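Local coordinates for guanine nucleotide exchange protein (Legionella pneumophila, PDB 1XSZ), which probably acts as a guanine nucleotide exchange factor for ADP-ribosylation factor GTPases, using a Sec7 domain whose active site lies beneath a C-terminal cap, at residues Y36-P40 / N41-A45; I142-N145 / T146-N150; T228-N231 / I232-F236. One frame throughout, in Å; residues are numbered along the deposited sequence.

Interaction 1 of 3, residues Y36-P40 / N41-A45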
ATOM      1  N   TYR A  36       6.699  -9.844  30.500  1.00 32.87           N
ATOM      2  CA  TYR A  36       5.675  -9.459  31.462  1.00 32.86           C
ATOM      3  C   TYR A  36       4.278  -9.977  31.144  1.00 32.51           C
ATOM      4  O   TYR A  36       3.290  -9.494  31.698  1.00 32.55           O
ATOM      5  CB  TYR A  36       5.649  -7.937  31.620  1.00 34.22           C
ATOM      6  CG  TYR A  36       6.941  -7.378  32.169  1.00 35.53           C
ATOM      7  CD1 TYR A  36       8.021  -7.112  31.328  1.00 36.00           C
ATOM      8  CD2 TYR A  36       7.102  -7.161  33.537  1.00 36.50           C
ATOM      9  CE1 TYR A  36       9.231  -6.643  31.837  1.00 36.97           C
ATOM     10  CE2 TYR A  36       8.307  -6.696  34.056  1.00 36.88           C
ATOM     11  CZ  TYR A  36       9.367  -6.439  33.203  1.00 37.45           C
ATOM     12  OH  TYR A  36      10.561  -5.984  33.715  1.00 39.23           O
ATOM     13  N   LYS A  37       4.203 -10.966  30.260  1.00 31.99           N
ATOM     14  CA  LYS A  37       2.932 -11.572  29.875  1.00 32.20           C
ATOM     15  C   LYS A  37       1.904 -10.532  29.440  1.00 32.03           C
ATOM     16  O   LYS A  37       0.825 -10.421  30.027  1.00 32.55           O
ATOM     17  CB  LYS A  37       2.376 -12.395  31.040  1.00 33.37           C
ATOM     18  CG  LYS A  37       3.377 -13.378  31.635  1.00 35.50           C
ATOM     19  CD  LYS A  37       3.887 -14.364  30.596  1.00 36.29           C
ATOM     20  CE  LYS A  37       4.902 -15.323  31.201  1.00 37.67           C
ATOM     21  NZ  LYS A  37       4.318 -16.117  32.318  1.00 38.15           N
ATOM     22  N   ILE A  38       2.249  -9.775  28.404  1.00 30.76           N
ATOM     23  CA  ILE A  38       1.378  -8.737  27.863  1.00 30.16           C
ATOM     24  C   ILE A  38       0.970  -9.125  26.445  1.00 29.24           C
ATOM     25  O   ILE A  38       1.781  -9.661  25.692  1.00 28.75           O
ATOM     26  CB  ILE A  38       2.118  -7.382  27.781  1.00 30.19           C
ATOM     27  CG1 ILE A  38       2.686  -7.009  29.151  1.00 30.93           C
ATOM     28  CG2 ILE A  38       1.171  -6.300  27.283  1.00 31.14           C
ATOM     29  CD1 ILE A  38       3.688  -5.874  29.101  1.00 31.05           C
ATOM     30  N   SER A  39      -0.284  -8.868  26.083  1.00 28.92           N
ATOM     31  CA  SER A  39      -0.753  -9.169  24.733  1.00 28.78           C
ATOM     32  C   SER A  39       0.036  -8.234  23.817  1.00 27.40           C
ATOM     33  O   SER A  39      -0.132  -7.016  23.867  1.00 27.48           O
ATOM     34  CB  SER A  39      -2.253  -8.895  24.615  1.00 30.39           C
ATOM     35  OG  SER A  39      -2.558  -7.558  24.974  1.00 35.34           O
ATOM     36  N   PRO A  40       0.905  -8.796  22.963  1.00 26.36           N
ATOM     37  CA  PRO A  40       1.734  -8.012  22.042  1.00 25.01           C
ATOM     38  C   PRO A  40       1.055  -7.163  20.972  1.00 23.59           C
ATOM     39  O   PRO A  40       1.385  -5.987  20.817  1.00 23.64           O
ATOM     40  CB  PRO A  40       2.658  -9.066  21.437  1.00 26.15           C
ATOM     41  CG  PRO A  40       1.778 -10.271  21.388  1.00 26.39           C
ATOM     42  CD  PRO A  40       1.120 -10.240  22.751  1.00 26.66           C
ATOM     43  N   ASN A  41       0.114  -7.741  20.236  1.00 22.20           N
ATOM     44  CA  ASN A  41      -0.542  -6.998  19.164  1.00 22.03           C
ATOM     45  C   ASN A  41      -1.250  -5.726  19.612  1.00 21.51           C
ATOM     46  O   ASN A  41      -1.152  -4.693  18.948  1.00 20.59           O
ATOM     47  CB  ASN A  41      -1.510  -7.906  18.404  1.00 24.08           C
ATOM     48  CG  ASN A  41      -0.808  -9.093  17.771  1.00 26.14           C
ATOM     49  OD1 ASN A  41       0.359  -9.001  17.381  1.00 28.67           O
ATOM     50  ND2 ASN A  41      -1.516 -10.210  17.656  1.00 29.09           N
ATOM     51  N   GLU A  42      -1.958  -5.785  20.733  1.00 21.15           N
ATOM     52  CA  GLU A  42      -2.647  -4.602  21.226  1.00 20.84           C
ATOM     53  C   GLU A  42      -1.635  -3.583  21.742  1.00 19.77           C
ATOM     54  O   GLU A  42      -1.849  -2.372  21.644  1.00 19.38           O
ATOM     55  CB  GLU A  42      -3.634  -4.979  22.338  1.00 23.98           C
ATOM     56  CG  GLU A  42      -4.762  -5.897  21.870  1.00 28.55           C
ATOM     57  CD  GLU A  42      -4.475  -7.371  22.106  1.00 31.58           C
ATOM     58  OE1 GLU A  42      -3.349  -7.830  21.811  1.00 33.87           O
ATOM     59  OE2 GLU A  42      -5.387  -8.081  22.581  1.00 35.21           O
ATOM     60  N   GLU A  43      -0.523  -4.076  22.277  1.00 19.00           N
ATOM     61  CA  GLU A  43       0.512  -3.202  22.809  1.00 19.18           C
ATOM     62  C   GLU A  43       1.247  -2.461  21.689  1.00 17.75           C
ATOM     63  O   GLU A  43       1.578  -1.289  21.828  1.00 17.99           O
ATOM     64  CB  GLU A  43       1.504  -4.009  23.652  1.00 21.40           C
ATOM     65  CG  GLU A  43       2.310  -3.149  24.610  1.00 23.69           C
ATOM     66  CD  GLU A  43       1.447  -2.488  25.678  1.00 23.74           C
ATOM     67  OE1 GLU A  43       1.838  -1.415  26.176  1.00 25.94           O
ATOM     68  OE2 GLU A  43       0.384  -3.046  26.027  1.00 25.93           O
ATOM     69  N   ILE A  44       1.515  -3.151  20.584  1.00 17.41           N
ATOM     70  CA  ILE A  44       2.185  -2.506  19.460  1.00 16.42           C
ATOM     71  C   ILE A  44       1.271  -1.398  18.927  1.00 16.11           C
ATOM     72  O   ILE A  44       1.711  -0.273  18.696  1.00 15.70           O
ATOM     73  CB  ILE A  44       2.481  -3.518  18.333  1.00 15.48           C
ATOM     74  CG1 ILE A  44       3.511  -4.545  18.815  1.00 16.39           C
ATOM     75  CG2 ILE A  44       2.977  -2.786  17.088  1.00 16.78           C
ATOM     76  CD1 ILE A  44       3.699  -5.712  17.865  1.00 16.89           C
ATOM     77  N   ALA A  45      -0.007  -1.718  18.753  1.00 15.22           N
ATOM     78  CA  ALA A  45      -0.969  -0.740  18.255  1.00 15.39           C
ATOM     79  C   ALA A  45      -1.060   0.466  19.184  1.00 15.39           C
ATOM     80  O   ALA A  45      -1.089   1.607  18.726  1.00 16.41           O
ATOM     81  CB  ALA A  45      -2.341  -1.389  18.097  1.00 16.40           C
TER
HETATM   82  O   HOH W   1      -1.502  -5.165  25.579  1.00 34.60           O
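The carboxylate of Glu-42 is laid across Ser-39, with both CB and OG of the serine standing over one face of it; Glu-42 OE1 comes to 3.2 Å from Ser-39 CB. A bend at chi2 (95°) folds the acid back this far. The second carboxylate, that of Glu-43, has the CG2 methyl of Ile-38 off one of its faces, 3.6 Å from Glu-43 OE2. That same OE2 takes a hydrogen bond of 2.9 Å from water 1, which in turn accepts from Ser-39 OG at 2.7 Å. Ser-39 is the N-cap residue, but its OG bonds water 1 rather than accepting a backbone N-H of the first turn. Behind these groups the first helical turn closes: Ile-44 N bonds Pro-40 O (2.8 Å), while Glu-43 N reaches Ser-39 O only weakly at 3.4 Å. The other oxygen of Glu-43, OE1, is taken by the backbone N of His-4. A Schellman motif with Lys-37 at C-prime ends helix 22-35, and helix 40-50 starts three residues on, at Pro-40. Ile-44 packs on Ile-26 and Ile-29 of helix 22-35 and on Val-74 of helix 69-80, the helix that Asn-41 and Ala-45 also meet.

Interaction 2 of 3, residues I142-N145 / T146-N150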
ATOM      1  N   ILE A 142     -14.293   7.479  -1.307  1.00 11.80           N
ATOM      2  CA  ILE A 142     -12.933   7.871  -1.661  1.00 11.14           C
ATOM      3  C   ILE A 142     -12.887   8.229  -3.156  1.00 11.93           C
ATOM      4  O   ILE A 142     -12.278   9.226  -3.538  1.00 11.51           O
ATOM      5  CB  ILE A 142     -11.936   6.745  -1.314  1.00 10.50           C
ATOM      6  CG1 ILE A 142     -11.796   6.667   0.211  1.00 11.94           C
ATOM      7  CG2 ILE A 142     -10.574   7.006  -1.966  1.00 11.32           C
ATOM      8  CD1 ILE A 142     -11.078   5.436   0.707  1.00 12.44           C
ATOM      9  N   MET A 143     -13.542   7.438  -4.004  1.00 12.22           N
ATOM     10  CA  MET A 143     -13.559   7.767  -5.427  1.00 12.49           C
ATOM     11  C   MET A 143     -14.319   9.070  -5.655  1.00 12.23           C
ATOM     12  O   MET A 143     -13.919   9.899  -6.477  1.00 12.55           O
ATOM     13  CB  MET A 143     -14.235   6.667  -6.260  1.00 12.63           C
ATOM     14  CG  MET A 143     -13.426   5.393  -6.421  1.00 11.73           C
ATOM     15  SD  MET A 143     -14.081   4.289  -7.707  1.00 14.20           S
ATOM     16  CE  MET A 143     -15.623   3.794  -6.982  1.00 14.31           C
ATOM     17  N   LEU A 144     -15.429   9.243  -4.945  1.00 12.08           N
ATOM     18  CA  LEU A 144     -16.237  10.445  -5.095  1.00 11.42           C
ATOM     19  C   LEU A 144     -15.451  11.697  -4.696  1.00 11.33           C
ATOM     20  O   LEU A 144     -15.617  12.761  -5.296  1.00 12.04           O
ATOM     21  CB  LEU A 144     -17.521  10.317  -4.261  1.00 12.40           C
ATOM     22  CG  LEU A 144     -18.539  11.446  -4.390  1.00 12.12           C
ATOM     23  CD1 LEU A 144     -18.969  11.600  -5.846  1.00 15.26           C
ATOM     24  CD2 LEU A 144     -19.746  11.126  -3.519  1.00 13.33           C
ATOM     25  N   ASN A 145     -14.600  11.570  -3.682  1.00 11.81           N
ATOM     26  CA  ASN A 145     -13.776  12.697  -3.250  1.00 11.38           C
ATOM     27  C   ASN A 145     -12.905  13.179  -4.423  1.00 11.49           C
ATOM     28  O   ASN A 145     -12.807  14.375  -4.680  1.00 12.84           O
ATOM     29  CB  ASN A 145     -12.914  12.270  -2.056  1.00 12.43           C
ATOM     30  CG  ASN A 145     -11.967  13.354  -1.594  1.00 12.11           C
ATOM     31  OD1 ASN A 145     -10.746  13.255  -1.789  1.00 15.57           O
ATOM     32  ND2 ASN A 145     -12.511  14.392  -0.980  1.00 10.96           N
ATOM     33  N   THR A 146     -12.281  12.248  -5.139  1.00 11.10           N
ATOM     34  CA  THR A 146     -11.461  12.630  -6.287  1.00 11.95           C
ATOM     35  C   THR A 146     -12.348  13.181  -7.402  1.00 11.95           C
ATOM     36  O   THR A 146     -12.040  14.201  -8.018  1.00 13.77           O
ATOM     37  CB  THR A 146     -10.684  11.426  -6.839  1.00 12.05           C
ATOM     38  OG1 THR A 146      -9.663  11.054  -5.912  1.00 13.31           O
ATOM     39  CG2 THR A 146     -10.046  11.766  -8.189  1.00 14.03           C
ATOM     40  N   ASP A 147     -13.460  12.502  -7.647  1.00 12.44           N
ATOM     41  CA  ASP A 147     -14.372  12.916  -8.699  1.00 12.84           C
ATOM     42  C   ASP A 147     -14.861  14.353  -8.524  1.00 13.16           C
ATOM     43  O   ASP A 147     -14.890  15.129  -9.483  1.00 14.55           O
ATOM     44  CB  ASP A 147     -15.553  11.944  -8.740  1.00 12.62           C
ATOM     45  CG  ASP A 147     -16.413  12.120  -9.964  1.00 14.69           C
ATOM     46  OD1 ASP A 147     -17.449  12.803  -9.878  1.00 14.54           O
ATOM     47  OD2 ASP A 147     -16.039  11.564 -11.020  1.00 14.48           O
ATOM     48  N   LEU A 148     -15.221  14.716  -7.297  1.00 13.41           N
ATOM     49  CA  LEU A 148     -15.740  16.047  -7.024  1.00 13.46           C
ATOM     50  C   LEU A 148     -14.704  17.143  -6.854  1.00 14.14           C
ATOM     51  O   LEU A 148     -14.973  18.305  -7.162  1.00 14.80           O
ATOM     52  CB  LEU A 148     -16.627  16.009  -5.770  1.00 12.66           C
ATOM     53  CG  LEU A 148     -17.849  15.090  -5.841  1.00 12.80           C
ATOM     54  CD1 LEU A 148     -18.686  15.238  -4.570  1.00 15.92           C
ATOM     55  CD2 LEU A 148     -18.679  15.444  -7.074  1.00 15.77           C
ATOM     56  N   HIS A 149     -13.515  16.782  -6.389  1.00 13.36           N
ATOM     57  CA  HIS A 149     -12.498  17.791  -6.121  1.00 14.65           C
ATOM     58  C   HIS A 149     -11.308  17.901  -7.065  1.00 15.70           C
ATOM     59  O   HIS A 149     -10.486  18.805  -6.922  1.00 17.13           O
ATOM     60  CB  HIS A 149     -12.058  17.640  -4.668  1.00 14.29           C
ATOM     61  CG  HIS A 149     -13.193  17.790  -3.704  1.00 13.60           C
ATOM     62  ND1 HIS A 149     -13.964  18.931  -3.651  1.00 15.74           N
ATOM     63  CD2 HIS A 149     -13.734  16.926  -2.813  1.00 13.63           C
ATOM     64  CE1 HIS A 149     -14.933  18.763  -2.769  1.00 16.69           C
ATOM     65  NE2 HIS A 149     -14.816  17.556  -2.246  1.00 15.14           N
ATOM     66  N   ASN A 150     -11.228  16.990  -8.030  1.00 16.64           N
ATOM     67  CA  ASN A 150     -10.167  17.008  -9.036  1.00 17.87           C
ATOM     68  C   ASN A 150     -10.602  18.041 -10.083  1.00 18.17           C
ATOM     69  O   ASN A 150     -11.600  17.852 -10.771  1.00 18.57           O
ATOM     70  CB  ASN A 150     -10.047  15.625  -9.677  1.00 18.01           C
ATOM     71  CG  ASN A 150      -8.936  15.543 -10.708  1.00 21.25           C
ATOM     72  OD1 ASN A 150      -8.520  16.550 -11.274  1.00 22.87           O
ATOM     73  ND2 ASN A 150      -8.462  14.328 -10.964  1.00 23.80           N
TER
HETATM   74  O   HOH W   2      -9.962  10.760  -3.153  1.00 13.11           O
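Leu-144 and Leu-148 meet one turn apart on helix 131-149, the CD1 methyl of Leu-144 lying 3.7 Å from Leu-148 CG. Backbone satisfaction along this last part of the helix can be followed bond by bond. Asp-147 N reaches Met-143 O at 2.9 Å, and Leu-148 N reaches Leu-144 O at 2.8 Å. His-149 N bonds Asn-145 O at 3.0 Å, with a more bent N-H geometry of 144°. The weak member is Thr-146 N to Ile-142 O, stretched to 3.4 Å. That carbonyl has a second donor: water 2 gives it a hydrogen bond of 2.8 Å and accepts one of equal length from Thr-146 OG1, so the threonine hydroxyl serves the carbonyl four residues earlier through the water. Its first torsion, -70°, sets OG1 beside the backbone N, on the side where the water sits. Leu-144 to Asn-150 corresponds to the LNTDLHN-type motif of Sec7 domains, which in relatives contributes to the Arf-binding groove. Here capping-domain residues lie against it: Met-143 touches Trp-253 and Phe-256, and Thr-146 touches Phe-257 and Trp-288. Two polar ends are held within the Sec7 domain: Asp-147 OD1 accepts from the backbone N of Met-159, and His-149 NE2 bonds the carbonyl of Ile-189. The imidazole crosses the Asn-145 side chain at about a right angle. His-149 CD2 also lies 3.3 Å from the backbone O of Asn-145. Where the helix ends, Asn-150 N still bonds Thr-146 O, Asn-150 OD1 receives the N-H of Ser-152, Asn-150 ND2 makes a weak hydrogen bond to Ile-284 O of the capping domain, and Leu-148 O is met by Lys-158 NZ.

Interaction 3 of 3, residues T228-N231 / I232-F236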
ATOM      1  N   THR A 228      -1.103 -15.013 -20.881  1.00 29.19           N
ATOM      2  CA  THR A 228      -1.410 -16.351 -20.397  1.00 29.49           C
ATOM      3  C   THR A 228      -0.338 -17.329 -20.877  1.00 28.33           C
ATOM      4  O   THR A 228       0.015 -17.345 -22.056  1.00 28.61           O
ATOM      5  CB  THR A 228      -2.782 -16.838 -20.917  1.00 30.45           C
ATOM      6  OG1 THR A 228      -3.792 -15.879 -20.581  1.00 31.89           O
ATOM      7  CG2 THR A 228      -3.141 -18.176 -20.288  1.00 32.85           C
ATOM      8  N   ASP A 229       0.181 -18.134 -19.956  1.00 28.02           N
ATOM      9  CA  ASP A 229       1.203 -19.127 -20.277  1.00 28.50           C
ATOM     10  C   ASP A 229       2.477 -18.536 -20.874  1.00 28.59           C
ATOM     11  O   ASP A 229       3.052 -19.092 -21.810  1.00 27.54           O
ATOM     12  CB  ASP A 229       0.633 -20.176 -21.237  1.00 31.64           C
ATOM     13  CG  ASP A 229      -0.593 -20.865 -20.681  1.00 35.00           C
ATOM     14  OD1 ASP A 229      -0.529 -21.355 -19.533  1.00 37.40           O
ATOM     15  OD2 ASP A 229      -1.619 -20.920 -21.393  1.00 37.35           O
ATOM     16  N   VAL A 230       2.917 -17.408 -20.328  1.00 27.16           N
ATOM     17  CA  VAL A 230       4.133 -16.757 -20.797  1.00 25.62           C
ATOM     18  C   VAL A 230       5.139 -16.729 -19.651  1.00 24.52           C
ATOM     19  O   VAL A 230       4.801 -16.330 -18.534  1.00 24.42           O
ATOM     20  CB  VAL A 230       3.855 -15.308 -21.263  1.00 25.35           C
ATOM     21  CG1 VAL A 230       5.155 -14.623 -21.652  1.00 24.85           C
ATOM     22  CG2 VAL A 230       2.891 -15.317 -22.441  1.00 26.05           C
ATOM     23  N   ASN A 231       6.366 -17.162 -19.920  1.00 23.77           N
ATOM     24  CA  ASN A 231       7.398 -17.172 -18.893  1.00 23.29           C
ATOM     25  C   ASN A 231       7.896 -15.752 -18.661  1.00 21.48           C
ATOM     26  O   ASN A 231       8.171 -15.007 -19.605  1.00 20.33           O
ATOM     27  CB  ASN A 231       8.570 -18.068 -19.304  1.00 24.36           C
ATOM     28  CG  ASN A 231       9.506 -18.370 -18.145  1.00 26.41           C
ATOM     29  OD1 ASN A 231       9.988 -17.463 -17.464  1.00 26.35           O
ATOM     30  ND2 ASN A 231       9.768 -19.652 -17.917  1.00 28.18           N
ATOM     31  N   ILE A 232       8.007 -15.387 -17.391  1.00 21.08           N
ATOM     32  CA  ILE A 232       8.452 -14.063 -17.003  1.00 21.89           C
ATOM     33  C   ILE A 232       9.863 -13.732 -17.504  1.00 21.94           C
ATOM     34  O   ILE A 232      10.228 -12.561 -17.606  1.00 21.40           O
ATOM     35  CB  ILE A 232       8.392 -13.916 -15.462  1.00 22.13           C
ATOM     36  CG1 ILE A 232       8.665 -12.467 -15.059  1.00 22.62           C
ATOM     37  CG2 ILE A 232       9.369 -14.877 -14.809  1.00 23.93           C
ATOM     38  CD1 ILE A 232       7.618 -11.498 -15.562  1.00 22.54           C
ATOM     39  N   ASN A 233      10.654 -14.750 -17.831  1.00 22.87           N
ATOM     40  CA  ASN A 233      12.005 -14.483 -18.315  1.00 24.24           C
ATOM     41  C   ASN A 233      12.004 -13.833 -19.698  1.00 24.47           C
ATOM     42  O   ASN A 233      13.050 -13.410 -20.189  1.00 24.77           O
ATOM     43  CB  ASN A 233      12.858 -15.759 -18.330  1.00 26.63           C
ATOM     44  CG  ASN A 233      12.245 -16.862 -19.153  1.00 27.66           C
ATOM     45  OD1 ASN A 233      11.695 -16.619 -20.223  1.00 29.67           O
ATOM     46  ND2 ASN A 233      12.353 -18.093 -18.664  1.00 32.73           N
ATOM     47  N   THR A 234      10.835 -13.757 -20.329  1.00 24.05           N
ATOM     48  CA  THR A 234      10.735 -13.113 -21.633  1.00 23.56           C
ATOM     49  C   THR A 234      10.714 -11.605 -21.391  1.00 22.73           C
ATOM     50  O   THR A 234      11.003 -10.813 -22.286  1.00 23.63           O
ATOM     51  CB  THR A 234       9.450 -13.527 -22.392  1.00 24.11           C
ATOM     52  OG1 THR A 234       8.295 -13.204 -21.609  1.00 23.90           O
ATOM     53  CG2 THR A 234       9.463 -15.019 -22.685  1.00 25.43           C
ATOM     54  N   VAL A 235      10.369 -11.221 -20.164  1.00 21.43           N
ATOM     55  CA  VAL A 235      10.330  -9.816 -19.781  1.00 21.05           C
ATOM     56  C   VAL A 235      11.667  -9.466 -19.129  1.00 20.45           C
ATOM     57  O   VAL A 235      12.246  -8.410 -19.401  1.00 21.41           O
ATOM     58  CB  VAL A 235       9.195  -9.536 -18.763  1.00 20.08           C
ATOM     59  CG1 VAL A 235       9.206  -8.067 -18.365  1.00 20.84           C
ATOM     60  CG2 VAL A 235       7.843  -9.913 -19.360  1.00 20.65           C
ATOM     61  N   PHE A 236      12.144 -10.365 -18.272  1.00 21.27           N
ATOM     62  CA  PHE A 236      13.409 -10.180 -17.561  1.00 21.90           C
ATOM     63  C   PHE A 236      14.377 -11.321 -17.864  1.00 23.92           C
ATOM     64  O   PHE A 236      14.460 -12.289 -17.113  1.00 24.15           O
ATOM     65  CB  PHE A 236      13.169 -10.130 -16.050  1.00 20.70           C
ATOM     66  CG  PHE A 236      12.211  -9.060 -15.621  1.00 19.02           C
ATOM     67  CD1 PHE A 236      10.932  -9.389 -15.180  1.00 18.68           C
ATOM     68  CD2 PHE A 236      12.583  -7.721 -15.660  1.00 17.75           C
ATOM     69  CE1 PHE A 236      10.038  -8.395 -14.784  1.00 19.20           C
ATOM     70  CE2 PHE A 236      11.696  -6.723 -15.267  1.00 17.78           C
ATOM     71  CZ  PHE A 236      10.421  -7.061 -14.828  1.00 18.67           C
TER
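Asn-231 and Thr-234 are joined twice through one acceptor, Asn-231 O. Of these hydrogen bonds, the backbone one from Thr-234 N measures 3.0 Å and arrives from above the carbonyl plane, 44° out of it. The hydroxyl bond from Thr-234 OG1 to Asn-231 O is shorter, 2.7 Å, and nearly straight out from the carbonyl, with a C=O...donor angle of 169°. With chi1 at 58°, OG1 is tucked between the threonine's own N and carbonyl carbon, and this turns the hydroxyl back to the start of the turn. The carbonyl is thus gripped from two directions by a single residue. Ile-232 O also accepts twice, but from two residues, Val-235 N at 2.9 Å and Phe-236 N at 3.0 Å.

A side-chain bond runs the same way: Asn-231 OD1 takes the N-H of Asn-233 at 2.8 Å, the pattern of an Asx turn. This assignment is the less secure one, since OD1 stands too close to the Asn-233 side chain in the model and its position is doubtful.

Van der Waals contacts border the hydrogen bonds. One is methyl to hydroxyl, with CG1 of Val-230 3.4 Å from Thr-234 OG1 and the two side chains crossing at about a right angle. Phe-236 has Val-235 CG1 over one face, 3.7 Å above the ring plane and toward the rim, while Ile-232 CG1 lies at its edge. Val-230, Ile-232 and Val-235 also meet Phe-224 of helix 216-224, and Ile-232 extends to Val-243 and Thr-245 on strand 243-248.

Backbone angles near those of a type I turn at Ile-232 and Asn-233, with the bond from Thr-234 N to Asn-231 O, define a type I beta turn that opens a short 3-10 segment, in the capping-domain connection between helix 216-224 and strand 243-248.

Along the chain the three local contacts follow in series, interaction 1 first, then interaction 2, then interaction 3, and none touches another. Interactions 1 and 2 both belong to the helical Sec7 domain, on helix 40-50 with its preceding loop and on the end of helix 131-149; their centres are about 38 Å apart. Interaction 3 lies in the capping domain, in the connection leading to edge strand 243-248 of its antiparallel sheet, with its centre about 37 Å from that of interaction 2 and about 44 Å from that of interaction 1, across the chain's centre. Interaction 2 lies at the domain interface, where its residues touch helices 252-258 and 287-290, consistent with a cap over the active site.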